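Local atomic coordinates of aclacinomycin oxidoreductase (AknOx) (Streptomyces galilaeus, PDB entry 2IPI), a protein that oxidises the terminal sugar of the polyketide antibiotic aclacinomycin in the last two steps of its biosynthesis, using bicovalently bound FAD and molecular oxygen. Residues L438-I441 with R442-R446; Y469-V472 with D473-D476. All coordinates share one frame; numbering follows the deposited sequence.

Interaction 1. Residues L438-I441 with R442-R446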
loop_
_atom_site.group_PDB
_atom_site.type_symbol
_atom_site.label_atom_id
_atom_site.label_comp_id
_atom_site.label_asym_id
_atom_site.label_seq_id
_atom_site.Cartn_x
_atom_site.Cartn_y
_atom_site.Cartn_z
ATOM N N LEU A 438 5.272 -1.555 -21.063
ATOM C CA LEU A 438 4.465 -0.368 -20.797
ATOM C C LEU A 438 3.183 -0.365 -21.624
ATOM O O LEU A 438 2.098 -0.054 -21.129
ATOM C CB LEU A 438 5.266 0.906 -21.075
ATOM C CG LEU A 438 6.372 1.243 -20.070
ATOM C CD1 LEU A 438 7.440 2.111 -20.719
ATOM C CD2 LEU A 438 5.770 1.934 -18.854
ATOM N N ALA A 439 3.302 -0.728 -22.900
ATOM C CA ALA A 439 2.109 -0.746 -23.749
ATOM C C ALA A 439 1.029 -1.660 -23.186
ATOM O O ALA A 439 -0.150 -1.316 -23.085
ATOM C CB ALA A 439 2.487 -1.181 -25.162
ATOM N N TRP A 440 1.434 -2.860 -22.804
ATOM C CA TRP A 440 0.557 -3.866 -22.237
ATOM C C TRP A 440 -0.244 -3.357 -21.050
ATOM O O TRP A 440 -1.470 -3.426 -21.034
ATOM C CB TRP A 440 1.419 -5.076 -21.826
ATOM C CG TRP A 440 0.878 -5.808 -20.635
ATOM C CD1 TRP A 440 1.270 -5.714 -19.329
ATOM C CD2 TRP A 440 -0.184 -6.766 -20.670
ATOM N NE1 TRP A 440 0.514 -6.556 -18.559
ATOM C CE2 TRP A 440 -0.382 -7.214 -19.351
ATOM C CE3 TRP A 440 -0.979 -7.282 -21.698
ATOM C CZ2 TRP A 440 -1.351 -8.160 -19.023
ATOM C CZ3 TRP A 440 -1.938 -8.217 -21.365
ATOM C CH2 TRP A 440 -2.119 -8.647 -20.044
ATOM N N ILE A 441 0.451 -2.857 -20.017
ATOM C CA ILE A 441 -0.269 -2.496 -18.797
ATOM C C ILE A 441 -1.224 -1.331 -19.022
ATOM O O ILE A 441 -2.287 -1.231 -18.411
ATOM C CB ILE A 441 0.669 -2.120 -17.627
ATOM C CG1 ILE A 441 1.963 -1.418 -18.019
ATOM C CG2 ILE A 441 0.977 -3.356 -16.797
ATOM C CD1 ILE A 441 1.806 0.052 -18.347
ATOM N N ARG A 442 -0.823 -0.420 -19.921
ATOM C CA ARG A 442 -1.704 0.734 -20.099
ATOM C C ARG A 442 -2.973 0.331 -20.836
ATOM O O ARG A 442 -4.059 0.789 -20.489
ATOM C CB ARG A 442 -0.973 1.845 -20.849
ATOM C CG ARG A 442 0.081 2.546 -20.018
ATOM C CD ARG A 442 1.205 3.037 -20.932
ATOM N NE ARG A 442 1.999 4.043 -20.235
ATOM C CZ ARG A 442 3.181 4.512 -20.557
ATOM N NH1 ARG A 442 3.809 4.074 -21.632
ATOM N NH2 ARG A 442 3.742 5.438 -19.785
ATOM N N GLU A 443 -2.814 -0.508 -21.846
ATOM C CA GLU A 443 -3.931 -1.024 -22.623
ATOM C C GLU A 443 -4.975 -1.754 -21.796
ATOM O O GLU A 443 -6.165 -1.486 -21.965
ATOM C CB GLU A 443 -3.394 -1.978 -23.699
ATOM C CG GLU A 443 -2.969 -1.297 -24.990
ATOM C CD GLU A 443 -1.786 -1.995 -25.636
ATOM O OE1 GLU A 443 -1.129 -1.390 -26.520
ATOM O OE2 GLU A 443 -1.500 -3.153 -25.255
ATOM N N ILE A 444 -4.618 -2.685 -20.898
ATOM C CA ILE A 444 -5.655 -3.353 -20.123
ATOM C C ILE A 444 -6.459 -2.396 -19.241
ATOM O O ILE A 444 -7.680 -2.509 -19.098
ATOM C CB ILE A 444 -5.121 -4.438 -19.152
ATOM C CG1 ILE A 444 -3.644 -4.741 -19.283
ATOM C CG2 ILE A 444 -5.995 -5.686 -19.261
ATOM C CD1 ILE A 444 -3.057 -5.519 -18.121
ATOM N N TYR A 445 -5.727 -1.463 -18.637
ATOM C CA TYR A 445 -6.329 -0.505 -17.723
ATOM C C TYR A 445 -7.338 0.419 -18.402
ATOM O O TYR A 445 -8.482 0.516 -17.952
ATOM C CB TYR A 445 -5.229 0.341 -17.079
ATOM C CG TYR A 445 -5.644 1.037 -15.802
ATOM C CD1 TYR A 445 -5.911 2.393 -15.776
ATOM C CD2 TYR A 445 -5.749 0.323 -14.614
ATOM C CE1 TYR A 445 -6.290 3.032 -14.603
ATOM C CE2 TYR A 445 -6.123 0.951 -13.444
ATOM C CZ TYR A 445 -6.391 2.300 -13.442
ATOM O OH TYR A 445 -6.759 2.916 -12.270
ATOM N N ARG A 446 -6.910 1.099 -19.462
ATOM C CA ARG A 446 -7.775 2.028 -20.179
ATOM C C ARG A 446 -9.017 1.324 -20.715
ATOM O O ARG A 446 -10.129 1.845 -20.774
ATOM C CB ARG A 446 -7.013 2.694 -21.325
#
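Ile444 reaches back one turn of the helix to lay its terminal methyl over the indole of Trp440. CD1 sits above one face, 3.7 Å from the centroid of the six-membered ring and displaced toward its rim, a CH-pi contact; its nearest ring atom is Trp440 CZ2, 3.3 Å away. A nearly eclipsed chi1 (-7°) turns Ile444 CG1 back to 3.1 Å from Trp440 O, and the extended chi2 (165°) then carries CD1 over the broad flat ring, a strained conformation and a tight fit. On another side of the helix Leu438 and Arg442 run side by side in the same direction. With CG of Arg442 beside its own backbone N (chi1 -72°) and the chain straight from CG to NE, the guanidinium travels along the leucine: NH1 comes 3.5 Å from Leu438 CB, and Leu438 CD2 lies over one face of the group. NH2 makes a salt bridge with Asp473. Beneath the side chains run i to i+4 backbone bonds, with Glu443 N 3.0 Å from Ala439 O and Ile444 N 3.2 Å from Trp440 O; that of Tyr445 N to Ile441 O is weak. Helix 434-448 packs Trp440 and Ile441 on Ala426 of strand 420-428, and Leu438 and Ile441 on Lys362 of strand 360-368, while Ile444 touches His383 of helix 374-385.

Interaction 2. Residues Y469-V472 with D473-D476. With AKY (methyl (2S,4R)-2-ethyl-2,5,7-trihydroxy-6,11-dioxo-4-{[2,3,6-trideoxy-4-O-{2,6-dideoxy-4-O-[(2S,6S)-6-methyl-5-oxotetrahydro-2h -pyran-2-yl]-alpha-D-lyxo-hexopyranosyl}-3-(dimethylamino)-D-ribo-hexopyranosyl]oxy}-1,2,3,4,6,11-hexahydrotetracene-1-c arboxylate), chain E.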
loop_
_atom_site.group_PDB
_atom_site.type_symbol
_atom_site.label_atom_id
_atom_site.label_comp_id
_atom_site.label_asym_id
_atom_site.label_seq_id
_atom_site.Cartn_x
_atom_site.Cartn_y
_atom_site.Cartn_z
ATOM N N TYR A 469 -0.166 3.264 -4.694
ATOM C CA TYR A 469 -0.144 2.865 -6.071
ATOM C C TYR A 469 -0.024 4.100 -6.969
ATOM O O TYR A 469 -0.973 4.407 -7.694
ATOM C CB TYR A 469 -1.418 2.127 -6.470
ATOM C CG TYR A 469 -1.756 0.845 -5.744
ATOM C CD1 TYR A 469 -3.005 0.274 -5.964
ATOM C CD2 TYR A 469 -0.885 0.211 -4.874
ATOM C CE1 TYR A 469 -3.387 -0.896 -5.338
ATOM C CE2 TYR A 469 -1.251 -0.965 -4.237
ATOM C CZ TYR A 469 -2.498 -1.506 -4.476
ATOM O OH TYR A 469 -2.890 -2.675 -3.861
ATOM N N PRO A 470 1.084 4.819 -6.919
ATOM C CA PRO A 470 1.221 6.000 -7.785
ATOM C C PRO A 470 1.210 5.597 -9.260
ATOM O O PRO A 470 1.828 4.573 -9.560
ATOM C CB PRO A 470 2.609 6.537 -7.444
ATOM C CG PRO A 470 3.333 5.294 -7.001
ATOM C CD PRO A 470 2.303 4.643 -6.121
ATOM N N ASP A 471 0.533 6.398 -10.079
ATOM C CA ASP A 471 0.533 6.187 -11.527
ATOM C C ASP A 471 0.583 7.552 -12.235
ATOM O O ASP A 471 -0.415 8.257 -12.278
ATOM C CB ASP A 471 -0.693 5.416 -11.969
ATOM C CG ASP A 471 -0.751 5.181 -13.469
ATOM O OD1 ASP A 471 0.296 5.108 -14.115
ATOM O OD2 ASP A 471 -1.878 5.090 -14.004
ATOM N N VAL A 472 1.758 7.888 -12.742
ATOM C CA VAL A 472 1.902 9.268 -13.247
ATOM C C VAL A 472 1.200 9.428 -14.583
ATOM O O VAL A 472 1.031 10.519 -15.124
ATOM C CB VAL A 472 3.398 9.624 -13.240
ATOM C CG1 VAL A 472 4.072 9.189 -14.529
ATOM C CG2 VAL A 472 3.549 11.116 -12.947
ATOM N N ASP A 473 0.714 8.323 -15.145
ATOM C CA ASP A 473 -0.159 8.348 -16.310
ATOM C C ASP A 473 -1.470 9.037 -15.964
ATOM O O ASP A 473 -2.200 9.475 -16.864
ATOM C CB ASP A 473 -0.443 6.930 -16.820
ATOM C CG ASP A 473 0.819 6.248 -17.323
ATOM O OD1 ASP A 473 0.940 5.012 -17.217
ATOM O OD2 ASP A 473 1.696 6.979 -17.839
ATOM N N LEU A 474 -1.773 9.134 -14.662
ATOM C CA LEU A 474 -3.008 9.802 -14.260
ATOM C C LEU A 474 -2.966 11.296 -14.582
ATOM O O LEU A 474 -4.021 11.933 -14.582
ATOM C CB LEU A 474 -3.297 9.632 -12.773
ATOM C CG LEU A 474 -3.569 8.208 -12.272
ATOM C CD1 LEU A 474 -4.198 8.249 -10.879
ATOM C CD2 LEU A 474 -4.434 7.431 -13.247
ATOM N N VAL A 475 -1.770 11.797 -14.839
ATOM C CA VAL A 475 -1.554 13.205 -15.147
ATOM C C VAL A 475 -1.183 13.381 -16.615
ATOM O O VAL A 475 -0.897 14.494 -17.061
ATOM C CB VAL A 475 -0.449 13.799 -14.251
ATOM C CG1 VAL A 475 -0.355 15.303 -14.437
ATOM C CG2 VAL A 475 -0.699 13.437 -12.792
ATOM N N ASP A 476 -1.203 12.295 -17.384
ATOM C CA ASP A 476 -1.007 12.368 -18.825
ATOM C C ASP A 476 -2.345 12.331 -19.576
ATOM O O ASP A 476 -3.116 11.374 -19.496
ATOM C CB ASP A 476 -0.102 11.223 -19.283
ATOM C CG ASP A 476 0.075 11.209 -20.790
ATOM O OD1 ASP A 476 1.120 11.688 -21.269
ATOM O OD2 ASP A 476 -0.841 10.724 -21.487
HETATM O O15 AKY E . -1.374 -4.430 -2.313
HETATM C C42 AKY E . -0.380 -5.070 -2.703
HETATM C C40 AKY E . -0.291 -6.556 -2.280
HETATM C C38 AKY E . 0.840 -7.305 -2.858
HETATM C C39 AKY E . 0.603 -4.579 -3.843
HETATM C C41 AKY E . 0.460 -3.889 -4.985
HETATM O O14 AKY E . 1.831 -5.267 -3.899
HETATM C C37 AKY E . 1.652 -6.676 -3.935
HETATM O O13 AKY E . 2.862 -7.380 -4.054
HETATM C C35 AKY E . 3.327 -7.574 -5.358
HETATM C C34 AKY E . 3.156 -9.018 -5.840
HETATM C C36 AKY E . 2.019 -9.661 -5.259
HETATM O O11 AKY E . 4.394 -9.897 -5.668
HETATM C C33 AKY E . 4.738 -7.044 -5.541
HETATM O O12 AKY E . 4.991 -5.600 -5.144
HETATM C C32 AKY E . 5.737 -7.949 -5.174
HETATM C C31 AKY E . 5.678 -9.129 -5.940
HETATM O O7 AKY E . 7.144 -13.082 -10.881
HETATM C C7 AKY E . 8.512 -13.481 -10.981
HETATM C C8 AKY E . 8.813 -14.483 -9.937
HETATM C C9 AKY E . 8.353 -15.851 -10.373
HETATM O O9 AKY E . 7.039 -15.705 -10.791
HETATM C C13 AKY E . 8.541 -16.799 -9.244
HETATM C C14 AKY E . 7.644 -16.252 -8.132
HETATM C C20 AKY E . 8.675 -14.045 -12.357
HETATM C C19 AKY E . 8.940 -15.389 -12.631
HETATM C C10 AKY E . 9.251 -16.293 -11.463
HETATM C C11 AKY E . 9.136 -15.821 -13.943
HETATM C C18 AKY E . 9.085 -14.915 -15.001
HETATM C C17 AKY E . 8.827 -13.562 -14.744
HETATM C C6 AKY E . 8.617 -13.157 -13.431
HETATM O O6 AKY E . 8.372 -11.861 -13.148
HETATM C C12 AKY E . 9.341 -15.363 -16.317
HETATM O O3 AKY E . 9.562 -16.567 -16.571
HETATM C C15 AKY E . 9.357 -14.420 -17.374
HETATM C C1 AKY E . 9.678 -14.849 -18.661
HETATM C C2 AKY E . 9.759 -13.957 -19.731
HETATM C C3 AKY E . 9.495 -12.610 -19.483
HETATM C C16 AKY E . 9.102 -13.054 -17.118
HETATM C C5 AKY E . 8.835 -12.622 -15.801
HETATM O O5 AKY E . 8.650 -11.434 -15.468
HETATM C C4 AKY E . 9.172 -12.167 -18.203
HETATM O O4 AKY E . 8.942 -10.839 -18.034
HETATM O O18 AKY E . 5.848 -8.970 -7.358
HETATM C C45 AKY E . 7.021 -11.736 -10.399
HETATM C C43 AKY E . 10.716 -16.062 -11.104
HETATM O O16 AKY E . 11.246 -14.953 -11.235
HETATM O O17 AKY E . 11.491 -17.090 -10.652
HETATM C C44 AKY E . 12.580 -17.249 -11.570
HETATM O O19 AKY E . 7.734 -11.500 -9.210
HETATM C C47 AKY E . 5.325 -10.142 -9.414
HETATM N N11 AKY E . 5.073 -8.843 -10.063
HETATM C C52 AKY E . 3.735 -8.381 -10.212
HETATM C C51 AKY E . 6.041 -7.812 -9.895
HETATM C C46 AKY E . 5.540 -11.424 -10.209
HETATM C C48 AKY E . 6.027 -10.216 -8.057
HETATM C C49 AKY E . 7.515 -10.453 -8.248
HETATM C C50 AKY E . 8.512 -9.297 -8.105
#
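A short 3-10 turn follows the active-site tyrosine in the berberine-like region, and Asp471 and Leu474 meet across its start. Leu474 N donates to Asp471 O at 2.9 Å, approaching from above the carbonyl plane, and Val475 N likewise reaches Val472 O at 3.1 Å; these i to i+3 bonds define the turn. Asp471 holds CG anti to its backbone N (chi1 179°), which brings OD1 within 3.4 Å of Asp473 N, a weak hydrogen bond. OD2 lies 3.5 Å from Leu474 CD2, the two side chains crossing at about a right angle. The carboxylates of Asp471 and Asp473 stand nearly perpendicular, their OD1 atoms 3.2 Å apart. Lys364 forms salt bridges to both, Lys362 to Asp471 and Arg442 to Asp473 OD2; the carboxylates converge where both lysines reach them, which probably offsets the repulsion. The Leu474 side chain packs on Trp486, Leu489 and Tyr490 of helix 486-491. The Tyr469 hydroxyl donates a 2.8 Å hydrogen bond to O15 of the bound aclacinomycin derivative, an oxygen lying in plane at the ring edge. Tyr469 is a proton acceptor in catalysis. From this catalytic residue of the bicovalent flavoenzyme the segment runs into a tight 3-10 turn.

How the interactions relate
The salt bridge from Arg442 NH2 to Asp473 OD2 links helix 434-448 to the later turn; the centres of the two interactions are about 12 Å apart. Both are partly buried. Interaction 1 is regular helix with mainly apolar side-chain contacts, several of its buried residues set against the large antiparallel sheet; interaction 2 is a loop segment that passes into a 3-10 turn, in which acidic side chains are paired with basic ones. Strand 360-368 serves both: Lys362 touches Leu438 and Ile441 and also bridges to Asp471, while Lys364 lies by the Tyr445 ring in a cation-pi contact. Of the two, only interaction 2 reaches the ligand, through Tyr469; the side chain of Ile441 is about 9 Å from the bound AKY.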